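Local coordinates for protein acetylglutamate kinase (Streptococcus mutans, PDB 3L86) that probably catalyses the ATP-dependent phosphorylation of N-acetyl-L-glutamate, the second step of arginine biosynthesis from glutamate, at residues 71-83 with 106-119. Residues are numbered along the deposited sequence; the frame is centred on the assembly and turned at random.
With NLG (N-acetyl-L-glutamate), chain C.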
ATOM      1  N   ILE A  71       6.501  -5.990  -1.263  1.00  6.49           N
ATOM      2  CA  ILE A  71       5.903  -5.227  -0.168  1.00  5.54           C
ATOM      3  C   ILE A  71       5.797  -3.709  -0.516  1.00  5.59           C
ATOM      4  O   ILE A  71       6.782  -3.071  -0.981  1.00  6.45           O
ATOM      5  CB  ILE A  71       6.673  -5.420   1.186  1.00  5.41           C
ATOM      6  CG1 ILE A  71       6.435  -6.824   1.779  1.00  5.08           C
ATOM      7  CG2 ILE A  71       6.313  -4.286   2.280  1.00  7.45           C
ATOM      8  CD1 ILE A  71       7.405  -7.170   2.955  1.00  3.47           C
ATOM      9  N   VAL A  72       4.582  -3.167  -0.357  1.00  5.41           N
ATOM     10  CA  VAL A  72       4.243  -1.739  -0.498  1.00  5.09           C
ATOM     11  C   VAL A  72       3.784  -1.321   0.920  1.00  6.12           C
ATOM     12  O   VAL A  72       3.261  -2.153   1.661  1.00  3.87           O
ATOM     13  CB  VAL A  72       3.098  -1.527  -1.533  1.00  5.89           C
ATOM     14  CG1 VAL A  72       2.549  -0.052  -1.538  1.00  5.22           C
ATOM     15  CG2 VAL A  72       3.566  -2.041  -2.985  1.00  6.79           C
ATOM     16  N   HIS A  73       4.098  -0.077   1.312  1.00  5.45           N
ATOM     17  CA  HIS A  73       3.722   0.468   2.597  1.00  5.16           C
ATOM     18  C   HIS A  73       3.367   1.980   2.509  1.00  7.12           C
ATOM     19  O   HIS A  73       3.900   2.738   1.602  1.00  7.24           O
ATOM     20  CB  HIS A  73       4.817   0.225   3.653  1.00  5.02           C
ATOM     21  CG  HIS A  73       6.005   1.136   3.543  1.00  5.58           C
ATOM     22  ND1 HIS A  73       6.014   2.425   4.071  1.00  7.44           N
ATOM     23  CD2 HIS A  73       7.244   0.923   3.035  1.00  3.34           C
ATOM     24  CE1 HIS A  73       7.201   2.974   3.851  1.00  3.21           C
ATOM     25  NE2 HIS A  73       7.972   2.073   3.250  1.00  5.52           N
ATOM     26  N   GLY A  74       2.482   2.408   3.413  1.00  6.77           N
ATOM     27  CA  GLY A  74       2.178   3.852   3.623  1.00  7.57           C
ATOM     28  C   GLY A  74       2.722   4.370   4.957  1.00  8.88           C
ATOM     29  O   GLY A  74       3.825   3.952   5.419  1.00  8.73           O
ATOM     30  N   GLY A  75       1.975   5.273   5.597  1.00  9.45           N
ATOM     31  CA  GLY A  75       2.449   5.919   6.834  1.00  9.70           C
ATOM     32  C   GLY A  75       1.654   7.139   7.305  1.00 10.43           C
ATOM     33  O   GLY A  75       2.210   8.040   7.937  1.00 10.85           O
ATOM     34  N   GLY A  76       0.357   7.191   7.016  1.00 10.95           N
ATOM     35  CA  GLY A  76      -0.465   8.368   7.410  1.00 11.68           C
ATOM     36  C   GLY A  76      -0.292   8.833   8.869  1.00 12.89           C
ATOM     37  O   GLY A  76      -0.077  10.012   9.162  1.00 11.93           O
ATOM     38  N   PHE A  77      -0.396   7.888   9.795  1.00 14.64           N
ATOM     39  CA  PHE A  77      -0.266   8.135  11.236  1.00 17.07           C
ATOM     40  C   PHE A  77       1.076   8.848  11.574  1.00 16.22           C
ATOM     41  O   PHE A  77       1.090   9.905  12.234  1.00 15.68           O
ATOM     42  CB  PHE A  77      -0.470   6.749  11.872  1.00 18.51           C
ATOM     43  CG  PHE A  77       0.063   6.562  13.265  1.00 24.61           C
ATOM     44  CD1 PHE A  77      -0.672   6.974  14.377  1.00 29.12           C
ATOM     45  CD2 PHE A  77       1.228   5.814  13.474  1.00 29.40           C
ATOM     46  CE1 PHE A  77      -0.207   6.721  15.718  1.00 30.72           C
ATOM     47  CE2 PHE A  77       1.698   5.549  14.792  1.00 31.20           C
ATOM     48  CZ  PHE A  77       0.971   6.007  15.915  1.00 32.18           C
ATOM     49  N   ALA A  78       2.188   8.346  11.007  1.00 15.87           N
ATOM     50  CA  ALA A  78       3.505   9.032  11.086  1.00 14.40           C
ATOM     51  C   ALA A  78       3.638  10.427  10.473  1.00 13.57           C
ATOM     52  O   ALA A  78       4.206  11.320  11.125  1.00 13.59           O
ATOM     53  CB  ALA A  78       4.649   8.121  10.623  1.00 15.22           C
ATOM     54  N   ILE A  79       3.128  10.635   9.247  1.00 12.18           N
ATOM     55  CA  ILE A  79       3.095  11.935   8.616  1.00 11.05           C
ATOM     56  C   ILE A  79       2.279  12.960   9.481  1.00 13.52           C
ATOM     57  O   ILE A  79       2.667  14.147   9.605  1.00 12.51           O
ATOM     58  CB  ILE A  79       2.484  11.864   7.197  1.00 11.88           C
ATOM     59  CG1 ILE A  79       3.273  10.833   6.273  1.00  7.21           C
ATOM     60  CG2 ILE A  79       2.444  13.301   6.583  1.00 10.22           C
ATOM     61  CD1 ILE A  79       2.524  10.392   4.938  1.00  7.62           C
ATOM     62  N   ASN A  80       1.144  12.499  10.034  1.00 13.63           N
ATOM     63  CA  ASN A  80       0.294  13.342  10.887  1.00 15.42           C
ATOM     64  C   ASN A  80       1.104  13.854  12.086  1.00 16.12           C
ATOM     65  O   ASN A  80       1.139  15.045  12.392  1.00 17.08           O
ATOM     66  CB  ASN A  80      -0.939  12.555  11.382  1.00 13.83           C
ATOM     67  CG  ASN A  80      -1.992  12.356  10.314  1.00 13.30           C
ATOM     68  OD1 ASN A  80      -1.959  12.944   9.221  1.00 13.61           O
ATOM     69  ND2 ASN A  80      -2.985  11.557  10.649  1.00 12.78           N
ATOM     70  N   LYS A  81       1.761  12.927  12.764  1.00 19.23           N
ATOM     71  CA  LYS A  81       2.574  13.228  13.946  1.00 20.63           C
ATOM     72  C   LYS A  81       3.566  14.297  13.571  1.00 21.59           C
ATOM     73  O   LYS A  81       3.618  15.408  14.154  1.00 23.51           O
ATOM     74  CB  LYS A  81       3.356  11.982  14.357  1.00 20.11           C
ATOM     75  CG  LYS A  81       3.305  11.653  15.808  1.00 22.64           C
ATOM     76  N   LEU A  82       4.397  13.962  12.600  1.00 21.41           N
ATOM     77  CA  LEU A  82       5.377  14.915  12.078  1.00 21.53           C
ATOM     78  C   LEU A  82       4.825  16.277  11.693  1.00 22.47           C
ATOM     79  O   LEU A  82       5.461  17.311  11.936  1.00 23.25           O
ATOM     80  CB  LEU A  82       6.147  14.267  10.911  1.00 20.67           C
ATOM     81  CG  LEU A  82       7.453  14.814  10.400  1.00 18.15           C
ATOM     82  CD1 LEU A  82       8.549  14.947  11.492  1.00  8.88           C
ATOM     83  CD2 LEU A  82       7.867  13.885   9.199  1.00 16.70           C
ATOM     84  N   MET A  83       3.660  16.335  11.087  1.00 23.22           N
ATOM     85  CA  MET A  83       3.117  17.646  10.766  1.00 24.54           C
ATOM     86  C   MET A  83       2.859  18.498  12.012  1.00 25.49           C
ATOM     87  O   MET A  83       3.008  19.737  11.988  1.00 25.37           O
ATOM     88  CB  MET A  83       1.804  17.488  10.029  1.00 24.74           C
ATOM     89  CG  MET A  83       1.943  16.607   8.857  1.00 26.00           C
ATOM     90  SD  MET A  83       1.886  17.684   7.462  1.00 26.86           S
ATOM     91  CE  MET A  83       0.212  17.291   6.769  1.00  4.00           C
ATOM     92  N   LEU A 106       8.379  16.706   4.385  1.00  8.02           N
ATOM     93  CA  LEU A 106       7.849  15.978   5.550  1.00  7.18           C
ATOM     94  C   LEU A 106       7.366  14.563   5.184  1.00  7.44           C
ATOM     95  O   LEU A 106       7.665  13.584   5.900  1.00  5.80           O
ATOM     96  CB  LEU A 106       6.689  16.801   6.187  1.00  7.94           C
ATOM     97  CG  LEU A 106       7.139  18.221   6.616  1.00 10.78           C
ATOM     98  CD1 LEU A 106       5.952  19.139   7.055  1.00 11.26           C
ATOM     99  CD2 LEU A 106       8.057  18.008   7.762  1.00  9.44           C
ATOM    100  N   VAL A 107       6.606  14.466   4.075  1.00  8.70           N
ATOM    101  CA  VAL A 107       6.022  13.181   3.619  1.00  8.05           C
ATOM    102  C   VAL A 107       7.139  12.139   3.342  1.00  8.47           C
ATOM    103  O   VAL A 107       7.069  10.991   3.814  1.00  6.97           O
ATOM    104  CB  VAL A 107       5.047  13.365   2.395  1.00  9.02           C
ATOM    105  CG1 VAL A 107       4.595  12.014   1.758  1.00  8.04           C
ATOM    106  CG2 VAL A 107       3.767  14.206   2.753  1.00  9.03           C
ATOM    107  N   SER A 108       8.154  12.524   2.566  1.00  9.06           N
ATOM    108  CA  SER A 108       9.203  11.565   2.196  1.00  8.95           C
ATOM    109  C   SER A 108      10.066  11.190   3.385  1.00  7.65           C
ATOM    110  O   SER A 108      10.442   9.999   3.525  1.00  7.27           O
ATOM    111  CB  SER A 108      10.064  12.071   1.011  1.00 10.54           C
ATOM    112  OG  SER A 108      10.735  13.239   1.383  1.00 14.19           O
ATOM    113  N   HIS A 109      10.346  12.148   4.280  1.00  5.55           N
ATOM    114  CA  HIS A 109      11.066  11.813   5.536  1.00  6.75           C
ATOM    115  C   HIS A 109      10.288  10.797   6.420  1.00  6.15           C
ATOM    116  O   HIS A 109      10.843   9.813   6.886  1.00  5.93           O
ATOM    117  CB  HIS A 109      11.341  13.074   6.387  1.00  6.55           C
ATOM    118  CG  HIS A 109      11.847  12.773   7.762  1.00  7.72           C
ATOM    119  ND1 HIS A 109      12.950  11.958   7.993  1.00  4.69           N
ATOM    120  CD2 HIS A 109      11.422  13.191   8.980  1.00  7.12           C
ATOM    121  CE1 HIS A 109      13.146  11.864   9.303  1.00  6.63           C
ATOM    122  NE2 HIS A 109      12.245  12.613   9.922  1.00  7.15           N
ATOM    123  N   ALA A 110       8.997  11.016   6.657  1.00  5.31           N
ATOM    124  CA  ALA A 110       8.272  10.034   7.483  1.00  6.46           C
ATOM    125  C   ALA A 110       8.214   8.629   6.801  1.00  7.19           C
ATOM    126  O   ALA A 110       8.400   7.571   7.442  1.00  9.06           O
ATOM    127  CB  ALA A 110       6.854  10.569   7.802  1.00  6.24           C
ATOM    128  N   LEU A 111       7.915   8.602   5.508  1.00  7.13           N
ATOM    129  CA  LEU A 111       7.787   7.313   4.801  1.00  7.10           C
ATOM    130  C   LEU A 111       9.123   6.528   4.714  1.00  8.61           C
ATOM    131  O   LEU A 111       9.153   5.330   5.050  1.00  9.83           O
ATOM    132  CB  LEU A 111       7.206   7.529   3.395  1.00  8.21           C
ATOM    133  CG  LEU A 111       5.723   7.937   3.283  1.00  5.66           C
ATOM    134  CD1 LEU A 111       5.356   8.150   1.802  1.00  7.54           C
ATOM    135  CD2 LEU A 111       4.850   6.881   3.927  1.00  9.80           C
ATOM    136  N   LEU A 112      10.212   7.175   4.270  1.00  7.34           N
ATOM    137  CA  LEU A 112      11.508   6.505   4.120  1.00  8.63           C
ATOM    138  C   LEU A 112      12.238   6.262   5.448  1.00  8.92           C
ATOM    139  O   LEU A 112      12.752   5.159   5.684  1.00  8.26           O
ATOM    140  CB  LEU A 112      12.442   7.241   3.128  1.00  7.84           C
ATOM    141  CG  LEU A 112      11.866   7.361   1.689  1.00 11.38           C
ATOM    142  CD1 LEU A 112      12.716   8.336   0.865  1.00  9.95           C
ATOM    143  CD2 LEU A 112      11.703   5.995   0.972  1.00  8.74           C
ATOM    144  N   ASP A 113      12.312   7.280   6.307  1.00  9.37           N
ATOM    145  CA  ASP A 113      13.230   7.201   7.457  1.00  9.52           C
ATOM    146  C   ASP A 113      12.524   6.717   8.706  1.00 10.14           C
ATOM    147  O   ASP A 113      13.145   6.031   9.547  1.00  9.90           O
ATOM    148  CB  ASP A 113      13.850   8.585   7.737  1.00 10.36           C
ATOM    149  CG  ASP A 113      14.565   9.148   6.536  1.00  9.23           C
ATOM    150  OD1 ASP A 113      15.360   8.412   5.931  1.00 12.61           O
ATOM    151  OD2 ASP A 113      14.338  10.321   6.197  1.00  6.75           O
ATOM    152  N   LEU A 114      11.242   7.081   8.835  1.00 10.10           N
ATOM    153  CA  LEU A 114      10.415   6.748  10.033  1.00 11.68           C
ATOM    154  C   LEU A 114       9.488   5.497   9.936  1.00 12.15           C
ATOM    155  O   LEU A 114       8.968   5.009  10.975  1.00 14.55           O
ATOM    156  CB  LEU A 114       9.549   7.947  10.403  1.00 11.56           C
ATOM    157  CG  LEU A 114      10.071   9.064  11.301  1.00 13.18           C
ATOM    158  CD1 LEU A 114      11.520   9.198  11.227  1.00 15.15           C
ATOM    159  CD2 LEU A 114       9.398  10.373  11.136  1.00 10.86           C
ATOM    160  N   VAL A 115       9.188   5.030   8.730  1.00 10.34           N
ATOM    161  CA  VAL A 115       8.436   3.763   8.561  1.00  9.01           C
ATOM    162  C   VAL A 115       9.254   2.681   7.813  1.00  9.81           C
ATOM    163  O   VAL A 115       9.414   1.516   8.293  1.00  8.88           O
ATOM    164  CB  VAL A 115       7.070   3.975   7.839  1.00  9.87           C
ATOM    165  CG1 VAL A 115       6.294   2.668   7.745  1.00  7.66           C
ATOM    166  CG2 VAL A 115       6.191   5.000   8.615  1.00  7.95           C
ATOM    167  N   GLY A 116       9.764   3.048   6.639  1.00  8.13           N
ATOM    168  CA  GLY A 116      10.395   2.057   5.747  1.00  8.33           C
ATOM    169  C   GLY A 116      11.644   1.405   6.329  1.00  8.90           C
ATOM    170  O   GLY A 116      11.859   0.200   6.158  1.00  7.88           O
ATOM    171  N   LYS A 117      12.505   2.199   6.962  1.00  7.99           N
ATOM    172  CA  LYS A 117      13.761   1.670   7.554  1.00  8.22           C
ATOM    173  C   LYS A 117      13.494   0.655   8.691  1.00  8.54           C
ATOM    174  O   LYS A 117      14.160  -0.399   8.774  1.00  5.84           O
ATOM    175  CB  LYS A 117      14.683   2.821   8.036  1.00  9.55           C
ATOM    176  CG  LYS A 117      16.038   2.367   8.653  1.00  9.75           C
ATOM    177  CD  LYS A 117      16.989   1.891   7.589  1.00 13.54           C
ATOM    178  CE  LYS A 117      18.389   1.413   8.222  1.00 18.30           C
ATOM    179  NZ  LYS A 117      19.207   2.581   8.612  1.00 21.35           N
ATOM    180  N   ASN A 118      12.507   0.958   9.543  1.00  8.09           N
ATOM    181  CA  ASN A 118      12.041  -0.020  10.560  1.00 10.59           C
ATOM    182  C   ASN A 118      11.511  -1.382   9.983  1.00 10.44           C
ATOM    183  O   ASN A 118      11.819  -2.465  10.522  1.00  9.96           O
ATOM    184  CB  ASN A 118      10.941   0.620  11.449  1.00 10.11           C
ATOM    185  CG  ASN A 118      10.434  -0.340  12.563  1.00 13.60           C
ATOM    186  OD1 ASN A 118      11.180  -0.658  13.484  1.00 12.13           O
ATOM    187  ND2 ASN A 118       9.152  -0.759  12.495  1.00 14.75           N
ATOM    188  N   LEU A 119      10.696  -1.321   8.911  1.00 10.96           N
ATOM    189  CA  LEU A 119      10.234  -2.512   8.191  1.00  9.94           C
ATOM    190  C   LEU A 119      11.405  -3.365   7.748  1.00 10.20           C
ATOM    191  O   LEU A 119      11.421  -4.556   8.031  1.00 10.33           O
ATOM    192  CB  LEU A 119       9.512  -2.166   6.885  1.00 10.47           C
ATOM    193  CG  LEU A 119       8.013  -2.080   6.858  1.00 16.03           C
ATOM    194  CD1 LEU A 119       7.700  -0.954   7.804  1.00 22.44           C
ATOM    195  CD2 LEU A 119       7.450  -1.793   5.445  1.00 11.27           C
TER
HETATM  196  CA  NLG C 247      -1.100   9.311   1.415  1.00 10.85           C
HETATM  197  C   NLG C 247      -1.868  10.148   0.561  1.00 11.88           C
HETATM  198  OXT NLG C 247      -2.925  10.709   0.871  1.00 10.26           O
HETATM  199  O   NLG C 247      -1.824  10.434  -0.578  1.00 16.79           O
HETATM  200  CB  NLG C 247       0.187   8.474   1.532  1.00  9.78           C
HETATM  201  CG  NLG C 247       0.453   7.535   2.780  1.00 11.37           C
HETATM  202  CD  NLG C 247      -0.494   6.336   3.211  1.00 12.44           C
HETATM  203  OE1 NLG C 247      -1.298   5.959   2.408  1.00 10.49           O
HETATM  204  OE2 NLG C 247      -0.481   5.791   4.327  1.00 10.57           O
HETATM  205  C7  NLG C 247      -1.047  10.267   3.558  1.00  7.75           C
HETATM  206  C8  NLG C 247      -1.366  10.053   4.703  1.00  2.00           C
HETATM  207  O7  NLG C 247      -0.467  11.231   3.120  1.00 11.42           O
HETATM  208  N2  NLG C 247      -1.330   9.434   2.632  1.00 13.50           N
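The imidazole of His73 reaches from the end of the strand to helix 106-119, where the wider pi-type turn at 110-116 lies. With CG between the backbone N and the carbonyl carbon (chi1 77°), the ring can bend back to its own chain: His73 ND1 donates to Gly74 O at 3.0 Å, nearly straight at 173°, in the ring plane and onto a carbonyl lone pair. That bond fixes the ring's rotation. His73 CE1 then meets Leu111 O edge-on at 3.3 Å, and His73 NE2 lies 3.5 Å from Gly116 CA. Leu119 crosses the His73 side chain obliquely and brings its CD2 against the ring CD2. Val115 runs past His73 in the opposite direction, its CG1 beside ND1 and its CG2 packed on Ala78 CB.

Leu111 places CD2 over the face of the Gly74-Gly75 peptide, 3.4 Å from Gly74 O. Further along, Ile79 lays CG1 over Ala110 CB at 3.9 Å and turns CD1 toward Val107 and the substrate. Leu82, its CG anti to the backbone N (chi1 -163°), inserts CD2 as a knob among Leu106, His109, Ala110 and Leu114. Asp113 holds the His109 ring in this wall through ND1.

On the ligand side of the loop, Gly75 N and Gly76 N both donate to OE2 of the bound N-acetyl-L-glutamate, the former at 2.8 Å. This substrate-binding glycine loop, Gly74 to Gly76, joins strand 68-73 to helix 76-85, and strand, loop and helix all pack on the long helix 101-125 as part of the amino acid kinase fold.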